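PDB 3LIC: sensor protein from Shewanella oneidensis, which probably senses an extracellular signal through its tandem-PDC sensor domain and passes it across the membrane to its own kinase module in a two-component system. Local coordinates for residues A[23-28]-A[170-175]; A[181-186]-A[254-259]. All coordinates share one frame; numbering follows the deposited sequence. Where two conformers were deposited one is given.

Contact 1: A[23-28]-A[170-175]; sequences SRLQFL and DRLPEQ
Gln175, in the short helix 172-176, lies against the long N-terminal helix 2-46 and can be followed outward from its backbone. Its CB stands 4.2 Å from Leu28 CD2, and CG leaves anti to the carbonyl carbon (chi1 -81°), beside the backbone N. From there the chain runs extended (chi2 161°) and crosses the Leu28 side chain at about a right angle. CD and OE1 rest 3.9 and 3.6 Å from Leu28 CD2, while NE2 passes 4.0 Å from Leu28 CD1, so the amide lies across the two methyls. NE2 is hydrogen-bonded to Asp71 OD1 and also lies over one face of the Arg171 guanidinium; glutamine suits this place because its flat amide packs on Leu28 while NE2 keeps a polar partner. Leu28 itself, with CG anti to the backbone N (chi1 176°), turns CD2 to Leu172 CD2 at 3.8 Å, and Leu25 CD1 touches the same methyl more loosely at 4.4 Å. On the outer side Arg24 CD comes within 3.6 Å of Gln175 O, and NH1 is hydrogen-bonded to Leu176 O. The contact thus joins the long helix of this PDC-fold sensor to the short helix between strands 161-168 and 183-186. Gln175 on Leu28, with leucine methyls beside it, makes up most of it; Gln175 NE2 and Arg24 NH1 take their hydrogen bonds outside the two segments, so shape fixes position more than direct bonding.

Contact 2: A[181-186]-A[254-259]; sequences SRLVVL and WRVVVM
The Trp254 indole, near the start of strand 255-261, meets Leu186 O and a methyl of Val185 obliquely: Val185 CG1 is 4.3 Å from Trp254 CE3. Beyond the two segments, Trp132 meets the indole edge-to-face. The other flat group, the Arg255 guanidinium, is approached obliquely by Leu186 CB; the chain bends at chi2 (72°) and chi3 (48°), and NH2 and NH1 hydrogen-bond to the carbonyls of Asp187 and Leu224, acceptors that would help to stabilise the buried charge. Between these groups and Arg182 the strands pair antiparallel. Val184 and Val257 form a hydrogen-bonded pair, Val257 N to Val184 O at 2.7 Å being nearly straight (174°) and in the carbonyl plane; Leu186 and Arg255 form the next. Leu183-Val258 and Val185-Val256 are non-hydrogen-bonded pairs. At the far end Met259 N (selenomethionine in the model) hydrogen-bonds Arg182 O at 3.2 Å from above the carbonyl plane, and a water donates to both Ser181 O and Met259 O. Beta-branched valines suit the extended backbone: Val184 CB lies 4.0 Å from Val257 CB on one face, and Leu183 CD1 meets Val256 CG1 at 3.9 Å on the other. Strands 192-194 and 241-248 flank the pair, making both inner strands of a five-stranded antiparallel sheet, consistent with a PDC-type domain; Val256 and Val258 turn their face to helix 2-46, whereas Val184 and Leu186 touch Leu192.

Overall arrangement
Both contacts are largely buried, but they hold different elements. Contact 1 sets the long helix against the short helix 172-176, with an exposed arginine at its margin; contact 2 lies inside the five-stranded sheet and is closed by backbone bonds. The first thus depends on side-chain shape and the second on main-chain pairing, with valines and leucines on both faces. They meet directly: Leu25 CD2 packs on Val256 CG2 at 3.6 Å and on Val185 CG1, and Pro173 rests on Leu183. The short helix leads along the chain into strand 183-186, so helix 2-46 covers sheet and connection together, consistent with a tandem-PDC sensor built along one long N-terminal helix.

Contact 1: A[23-28]-A[170-175]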
ATOM      1  N   SER A  23       5.210  -1.482 -12.975  1.00 19.48           N
ATOM      2  CA  SER A  23       6.382  -2.267 -12.766  1.00 20.44           C
ATOM      3  C   SER A  23       7.134  -1.918 -11.477  1.00 19.58           C
ATOM      4  O   SER A  23       7.527  -2.805 -10.717  1.00 20.20           O
ATOM      5  CB  SER A  23       7.325  -1.978 -13.939  1.00 21.08           C
ATOM      6  OG  SER A  23       7.928  -3.136 -14.345  1.00 21.65           O
ATOM      7  N   ARG A  24       7.446  -0.654 -11.308  1.00 18.34           N
ATOM      8  CA  ARG A  24       8.041  -0.132 -10.079  0.50 18.75           C
ATOM      9  C   ARG A  24       7.215  -0.584  -8.887  1.00 18.78           C
ATOM     10  O   ARG A  24       7.732  -1.042  -7.875  1.00 19.97           O
ATOM     11  CB  ARG A  24       8.055   1.404 -10.109  0.50 18.19           C
ATOM     12  CG  ARG A  24       8.674   1.976 -11.411  0.50 18.10           C
ATOM     13  CD  ARG A  24       9.208   3.420 -11.321  0.50 13.91           C
ATOM     14  NE  ARG A  24      10.014   3.628 -12.513  0.50 15.97           N
ATOM     15  CZ  ARG A  24       9.662   4.341 -13.580  0.50 15.22           C
ATOM     16  NH1 ARG A  24       8.531   5.027 -13.599  0.50  6.20           N
ATOM     17  NH2 ARG A  24      10.487   4.384 -14.615  0.50 17.87           N
ATOM     18  N   LEU A  25       5.899  -0.428  -9.011  1.00 18.01           N
ATOM     19  CA  LEU A  25       5.024  -0.717  -7.912  1.00 17.38           C
ATOM     20  C   LEU A  25       5.099  -2.223  -7.656  1.00 17.97           C
ATOM     21  O   LEU A  25       5.162  -2.620  -6.524  1.00 17.73           O
ATOM     22  CB  LEU A  25       3.570  -0.234  -8.146  1.00 17.04           C
ATOM     23  CG  LEU A  25       2.515  -0.713  -7.123  1.00 16.75           C
ATOM     24  CD1 LEU A  25       2.699  -0.193  -5.738  1.00 10.32           C
ATOM     25  CD2 LEU A  25       1.106  -0.384  -7.618  1.00 14.94           C
ATOM     26  N   GLN A  26       5.127  -3.058  -8.700  1.00 17.94           N
ATOM     27  CA  GLN A  26       5.271  -4.499  -8.494  1.00 17.92           C
ATOM     28  C   GLN A  26       6.506  -4.921  -7.679  1.00 17.20           C
ATOM     29  O   GLN A  26       6.408  -5.724  -6.741  1.00 14.33           O
ATOM     30  CB  GLN A  26       5.337  -5.224  -9.855  1.00 19.84           C
ATOM     31  CG  GLN A  26       5.270  -6.781  -9.752  1.00 20.19           C
ATOM     32  CD  GLN A  26       5.709  -7.453 -11.048  1.00 28.46           C
ATOM     33  OE1 GLN A  26       5.780  -6.822 -12.109  1.00 26.01           O
ATOM     34  NE2 GLN A  26       6.034  -8.736 -10.962  1.00 29.50           N
ATOM     35  N   PHE A  27       7.680  -4.403  -8.068  1.00 16.82           N
ATOM     36  CA  PHE A  27       8.880  -4.734  -7.358  1.00 18.07           C
ATOM     37  C   PHE A  27       8.851  -4.194  -5.883  1.00 17.27           C
ATOM     38  O   PHE A  27       9.325  -4.861  -4.990  1.00 18.20           O
ATOM     39  CB  PHE A  27      10.131  -4.355  -8.196  1.00 18.86           C
ATOM     40  CG  PHE A  27      10.320  -5.275  -9.393  1.00 25.73           C
ATOM     41  CD1 PHE A  27      10.745  -6.604  -9.213  1.00 29.78           C
ATOM     42  CD2 PHE A  27      10.078  -4.831 -10.679  1.00 30.33           C
ATOM     43  CE1 PHE A  27      10.889  -7.461 -10.299  1.00 32.67           C
ATOM     44  CE2 PHE A  27      10.208  -5.680 -11.754  1.00 31.37           C
ATOM     45  CZ  PHE A  27      10.606  -7.006 -11.559  1.00 34.73           C
ATOM     46  N   LEU A  28       8.226  -3.038  -5.642  1.00 16.05           N
ATOM     47  CA  LEU A  28       8.094  -2.471  -4.325  1.00 15.26           C
ATOM     48  C   LEU A  28       7.245  -3.376  -3.434  1.00 15.71           C
ATOM     49  O   LEU A  28       7.608  -3.636  -2.288  1.00 15.53           O
ATOM     50  CB  LEU A  28       7.419  -1.107  -4.433  1.00 15.52           C
ATOM     51  CG  LEU A  28       7.099  -0.398  -3.093  1.00 15.14           C
ATOM     52  CD1 LEU A  28       8.378  -0.226  -2.239  1.00 13.71           C
ATOM     53  CD2 LEU A  28       6.443   0.936  -3.313  1.00 11.39           C
ATOM     54  N   ASP A 170       2.095   8.631   0.881  1.00 19.44           N
ATOM     55  CA  ASP A 170       2.722   9.857   0.313  1.00 22.00           C
ATOM     56  C   ASP A 170       3.958   9.566  -0.528  1.00 20.44           C
ATOM     57  O   ASP A 170       4.332  10.353  -1.403  1.00 20.24           O
ATOM     58  CB  ASP A 170       3.077  10.903   1.403  1.00 23.47           C
ATOM     59  CG  ASP A 170       1.812  11.621   1.950  1.00 32.44           C
ATOM     60  OD1 ASP A 170       0.699  11.511   1.329  1.00 40.76           O
ATOM     61  OD2 ASP A 170       1.917  12.290   3.009  1.00 41.99           O
ATOM     62  N   ARG A 171       4.594   8.435  -0.292  1.00 19.04           N
ATOM     63  CA  ARG A 171       5.808   8.134  -1.068  1.00 18.97           C
ATOM     64  C   ARG A 171       5.609   7.438  -2.405  1.00 17.63           C
ATOM     65  O   ARG A 171       6.547   7.355  -3.200  1.00 18.52           O
ATOM     66  CB  ARG A 171       6.775   7.327  -0.223  1.00 17.98           C
ATOM     67  CG  ARG A 171       7.299   8.131   0.920  1.00 23.63           C
ATOM     68  CD  ARG A 171       8.368   7.377   1.685  1.00 27.39           C
ATOM     69  NE  ARG A 171       9.492   7.184   0.770  1.00 31.89           N
ATOM     70  CZ  ARG A 171      10.557   6.427   1.062  1.00 31.67           C
ATOM     71  NH1 ARG A 171      10.624   5.803   2.245  1.00 27.05           N
ATOM     72  NH2 ARG A 171      11.540   6.304   0.185  1.00 26.19           N
ATOM     73  N   LEU A 172       4.436   6.846  -2.633  1.00 17.14           N
ATOM     74  CA  LEU A 172       4.248   6.038  -3.841  1.00 16.16           C
ATOM     75  C   LEU A 172       4.581   6.768  -5.119  1.00 16.13           C
ATOM     76  O   LEU A 172       5.182   6.170  -5.998  1.00 18.32           O
ATOM     77  CB  LEU A 172       2.821   5.490  -3.957  1.00 16.44           C
ATOM     78  CG  LEU A 172       2.447   4.459  -2.910  1.00 15.21           C
ATOM     79  CD1 LEU A 172       0.965   4.078  -3.059  1.00 17.72           C
ATOM     80  CD2 LEU A 172       3.403   3.226  -3.067  1.00 16.25           C
ATOM     81  N   PRO A 173       4.179   8.041  -5.280  1.00 17.14           N
ATOM     82  CA  PRO A 173       4.468   8.744  -6.556  1.00 17.64           C
ATOM     83  C   PRO A 173       5.933   8.820  -6.912  1.00 19.85           C
ATOM     84  O   PRO A 173       6.348   8.542  -8.046  1.00 19.55           O
ATOM     85  CB  PRO A 173       3.958  10.169  -6.268  1.00 18.57           C
ATOM     86  CG  PRO A 173       2.819   9.958  -5.167  1.00 14.90           C
ATOM     87  CD  PRO A 173       3.516   8.943  -4.299  1.00 16.08           C
ATOM     88  N   GLU A 174       6.752   9.218  -5.941  1.00 22.01           N
ATOM     89  CA  GLU A 174       8.173   9.149  -6.151  1.00 22.16           C
ATOM     90  C   GLU A 174       8.696   7.710  -6.368  1.00 22.27           C
ATOM     91  O   GLU A 174       9.572   7.479  -7.218  1.00 21.63           O
ATOM     92  CB  GLU A 174       8.890   9.763  -4.968  1.00 23.44           C
ATOM     93  CG  GLU A 174      10.357   9.381  -5.051  1.00 31.92           C
ATOM     94  CD  GLU A 174      11.187  10.072  -3.998  1.00 43.52           C
ATOM     95  OE1 GLU A 174      10.630  10.352  -2.894  1.00 45.29           O
ATOM     96  OE2 GLU A 174      12.400  10.316  -4.277  1.00 47.04           O
ATOM     97  N   GLN A 175       8.214   6.731  -5.586  1.00 21.41           N
ATOM     98  CA  GLN A 175       8.738   5.403  -5.758  1.00 20.43           C
ATOM     99  C   GLN A 175       8.341   4.868  -7.149  1.00 21.31           C
ATOM    100  O   GLN A 175       9.069   4.061  -7.744  1.00 21.22           O
ATOM    101  CB  GLN A 175       8.226   4.488  -4.625  1.00 21.25           C
ATOM    102  CG  GLN A 175       9.014   4.665  -3.370  1.00 19.98           C
ATOM    103  CD  GLN A 175       8.281   4.146  -2.182  1.00 20.19           C
ATOM    104  OE1 GLN A 175       7.049   4.257  -2.110  1.00 16.04           O
ATOM    105  NE2 GLN A 175       9.024   3.564  -1.224  1.00 16.94           N
TER

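Contact 2: A[181-186]-A[254-259]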
ATOM      1  N   SER A 181      -0.186  14.304  -8.802  1.00 23.34           N
ATOM      2  CA  SER A 181      -1.498  14.644  -9.386  1.00 23.51           C
ATOM      3  C   SER A 181      -1.850  13.767 -10.608  1.00 23.28           C
ATOM      4  O   SER A 181      -2.989  13.745 -11.046  1.00 22.39           O
ATOM      5  CB  SER A 181      -1.602  16.147  -9.768  1.00 23.32           C
ATOM      6  OG  SER A 181      -0.692  16.396 -10.817  1.00 22.76           O
ATOM      7  N   ARG A 182      -0.873  13.062 -11.165  1.00 23.07           N
ATOM      8  CA  ARG A 182      -1.182  12.175 -12.261  1.00 22.91           C
ATOM      9  C   ARG A 182      -1.394  10.657 -11.910  1.00 22.44           C
ATOM     10  O   ARG A 182      -1.473   9.850 -12.836  1.00 20.99           O
ATOM     11  CB  ARG A 182      -0.049  12.232 -13.241  1.00 23.82           C
ATOM     12  CG  ARG A 182       0.474  13.603 -13.519  1.00 25.68           C
ATOM     13  CD  ARG A 182       1.610  13.443 -14.519  1.00 25.92           C
ATOM     14  NE  ARG A 182       1.869  14.742 -15.099  1.00 31.55           N
ATOM     15  CZ  ARG A 182       2.509  14.942 -16.242  1.00 33.02           C
ATOM     16  NH1 ARG A 182       2.962  13.908 -16.967  1.00 30.18           N
ATOM     17  NH2 ARG A 182       2.699  16.191 -16.654  1.00 32.54           N
ATOM     18  N   LEU A 183      -1.488  10.283 -10.624  1.00 19.62           N
ATOM     19  CA  LEU A 183      -1.380   8.874 -10.274  1.00 19.06           C
ATOM     20  C   LEU A 183      -2.613   8.449  -9.554  1.00 18.94           C
ATOM     21  O   LEU A 183      -3.031   9.138  -8.588  1.00 17.69           O
ATOM     22  CB  LEU A 183      -0.156   8.624  -9.350  1.00 18.62           C
ATOM     23  CG  LEU A 183       0.033   7.243  -8.735  1.00 18.60           C
ATOM     24  CD1 LEU A 183       0.243   6.266  -9.908  1.00 20.42           C
ATOM     25  CD2 LEU A 183       1.297   7.141  -7.744  1.00 13.34           C
ATOM     26  N   VAL A 184      -3.210   7.336  -9.998  1.00 16.57           N
ATOM     27  CA  VAL A 184      -4.140   6.648  -9.138  1.00 16.99           C
ATOM     28  C   VAL A 184      -3.681   5.182  -9.056  1.00 16.83           C
ATOM     29  O   VAL A 184      -3.176   4.627 -10.029  1.00 16.86           O
ATOM     30  CB  VAL A 184      -5.617   6.747  -9.668  1.00 17.96           C
ATOM     31  CG1 VAL A 184      -6.555   5.771  -8.930  1.00 16.59           C
ATOM     32  CG2 VAL A 184      -6.111   8.099  -9.498  1.00 17.98           C
ATOM     33  N   VAL A 185      -3.815   4.576  -7.887  1.00 16.79           N
ATOM     34  CA  VAL A 185      -3.566   3.147  -7.722  1.00 17.38           C
ATOM     35  C   VAL A 185      -4.838   2.541  -7.153  1.00 17.44           C
ATOM     36  O   VAL A 185      -5.442   3.084  -6.217  1.00 19.75           O
ATOM     37  CB  VAL A 185      -2.379   2.830  -6.754  1.00 17.52           C
ATOM     38  CG1 VAL A 185      -2.116   1.295  -6.745  1.00 17.22           C
ATOM     39  CG2 VAL A 185      -1.101   3.529  -7.165  1.00 16.01           C
ATOM     40  N   LEU A 186      -5.267   1.448  -7.732  1.00 17.40           N
ATOM     41  CA  LEU A 186      -6.490   0.785  -7.303  1.00 17.55           C
ATOM     42  C   LEU A 186      -6.071  -0.631  -6.923  1.00 17.50           C
ATOM     43  O   LEU A 186      -5.180  -1.165  -7.539  1.00 17.08           O
ATOM     44  CB  LEU A 186      -7.417   0.695  -8.495  1.00 17.56           C
ATOM     45  CG  LEU A 186      -7.895   1.989  -9.118  1.00 18.64           C
ATOM     46  CD1 LEU A 186      -8.762   1.631 -10.388  1.00 15.58           C
ATOM     47  CD2 LEU A 186      -8.729   2.721  -8.043  1.00 19.63           C
ATOM     48  N   TRP A 254      -3.573  -5.385  -8.775  1.00 21.62           N
ATOM     49  CA  TRP A 254      -3.773  -3.973  -8.589  1.00 20.93           C
ATOM     50  C   TRP A 254      -3.552  -3.292  -9.951  1.00 21.11           C
ATOM     51  O   TRP A 254      -2.868  -3.880 -10.853  1.00 19.08           O
ATOM     52  CB  TRP A 254      -2.802  -3.419  -7.561  1.00 20.00           C
ATOM     53  CG  TRP A 254      -2.960  -4.012  -6.213  1.00 19.85           C
ATOM     54  CD1 TRP A 254      -3.671  -5.150  -5.864  1.00 18.82           C
ATOM     55  CD2 TRP A 254      -2.346  -3.536  -5.002  1.00 16.78           C
ATOM     56  NE1 TRP A 254      -3.540  -5.371  -4.511  1.00 17.77           N
ATOM     57  CE2 TRP A 254      -2.735  -4.400  -3.968  1.00 18.01           C
ATOM     58  CE3 TRP A 254      -1.547  -2.432  -4.700  1.00 19.25           C
ATOM     59  CZ2 TRP A 254      -2.310  -4.227  -2.665  1.00 22.34           C
ATOM     60  CZ3 TRP A 254      -1.134  -2.258  -3.407  1.00 21.57           C
ATOM     61  CH2 TRP A 254      -1.504  -3.153  -2.407  1.00 23.25           C
ATOM     62  N   ARG A 255      -4.144  -2.080 -10.064  1.00 20.48           N
ATOM     63  CA  ARG A 255      -3.989  -1.176 -11.209  1.00 21.11           C
ATOM     64  C   ARG A 255      -3.234   0.143 -10.926  1.00 20.78           C
ATOM     65  O   ARG A 255      -3.428   0.799  -9.900  1.00 20.95           O
ATOM     66  CB  ARG A 255      -5.347  -0.798 -11.787  1.00 21.42           C
ATOM     67  CG  ARG A 255      -5.828  -1.680 -12.965  1.00 23.43           C
ATOM     68  CD  ARG A 255      -6.246  -3.060 -12.509  1.00 25.84           C
ATOM     69  NE  ARG A 255      -7.142  -3.060 -11.347  1.00 26.50           N
ATOM     70  CZ  ARG A 255      -8.452  -2.841 -11.390  1.00 28.29           C
ATOM     71  NH1 ARG A 255      -9.046  -2.552 -12.534  1.00 26.27           N
ATOM     72  NH2 ARG A 255      -9.165  -2.887 -10.261  1.00 26.97           N
ATOM     73  N   VAL A 256      -2.434   0.574 -11.888  1.00 20.36           N
ATOM     74  CA  VAL A 256      -1.847   1.872 -11.802  1.00 19.25           C
ATOM     75  C   VAL A 256      -2.490   2.619 -12.912  1.00 19.45           C
ATOM     76  O   VAL A 256      -2.544   2.112 -14.033  1.00 19.51           O
ATOM     77  CB  VAL A 256      -0.349   1.797 -12.045  1.00 19.90           C
ATOM     78  CG1 VAL A 256       0.218   3.187 -12.321  1.00 16.55           C
ATOM     79  CG2 VAL A 256       0.327   1.156 -10.798  1.00 19.78           C
ATOM     80  N   VAL A 257      -3.012   3.800 -12.604  1.00 19.10           N
ATOM     81  CA  VAL A 257      -3.587   4.663 -13.624  1.00 19.83           C
ATOM     82  C   VAL A 257      -2.752   5.936 -13.757  1.00 20.20           C
ATOM     83  O   VAL A 257      -2.550   6.636 -12.777  1.00 19.91           O
ATOM     84  CB  VAL A 257      -5.012   5.094 -13.229  1.00 20.03           C
ATOM     85  CG1 VAL A 257      -5.655   5.959 -14.353  1.00 20.97           C
ATOM     86  CG2 VAL A 257      -5.865   3.869 -12.873  1.00 20.05           C
ATOM     87  N   VAL A 258      -2.259   6.218 -14.956  1.00 20.59           N
ATOM     88  CA  VAL A 258      -1.598   7.510 -15.244  1.00 21.93           C
ATOM     89  C   VAL A 258      -2.552   8.360 -16.100  1.00 22.40           C
ATOM     90  O   VAL A 258      -3.075   7.910 -17.110  1.00 23.00           O
ATOM     91  CB  VAL A 258      -0.279   7.311 -16.033  1.00 22.05           C
ATOM     92  CG1 VAL A 258       0.397   8.681 -16.317  1.00 22.28           C
ATOM     93  CG2 VAL A 258       0.681   6.345 -15.267  1.00 22.34           C
HETATM   94  N   MSE A 259      -2.798   9.582 -15.682  1.00 23.96           N
HETATM   95  CA  MSE A 259      -3.776  10.445 -16.338  1.00 24.97           C
HETATM   96  C   MSE A 259      -3.195  11.841 -16.306  1.00 24.33           C
HETATM   97  O   MSE A 259      -2.634  12.245 -15.279  1.00 23.95           O
HETATM   98  CB  MSE A 259      -5.094  10.408 -15.592  1.00 24.89           C
HETATM   99  CG  MSE A 259      -5.011  11.024 -14.254  1.00 33.42           C
HETATM  100 SE   MSE A 259      -6.274  10.212 -12.965  1.00 58.37          SE
HETATM  101  CE  MSE A 259      -5.017   9.002 -12.118  1.00 51.66           C
TER
HETATM  102  O   HOH W   1      -3.276  14.306 -13.909  1.00 38.34           O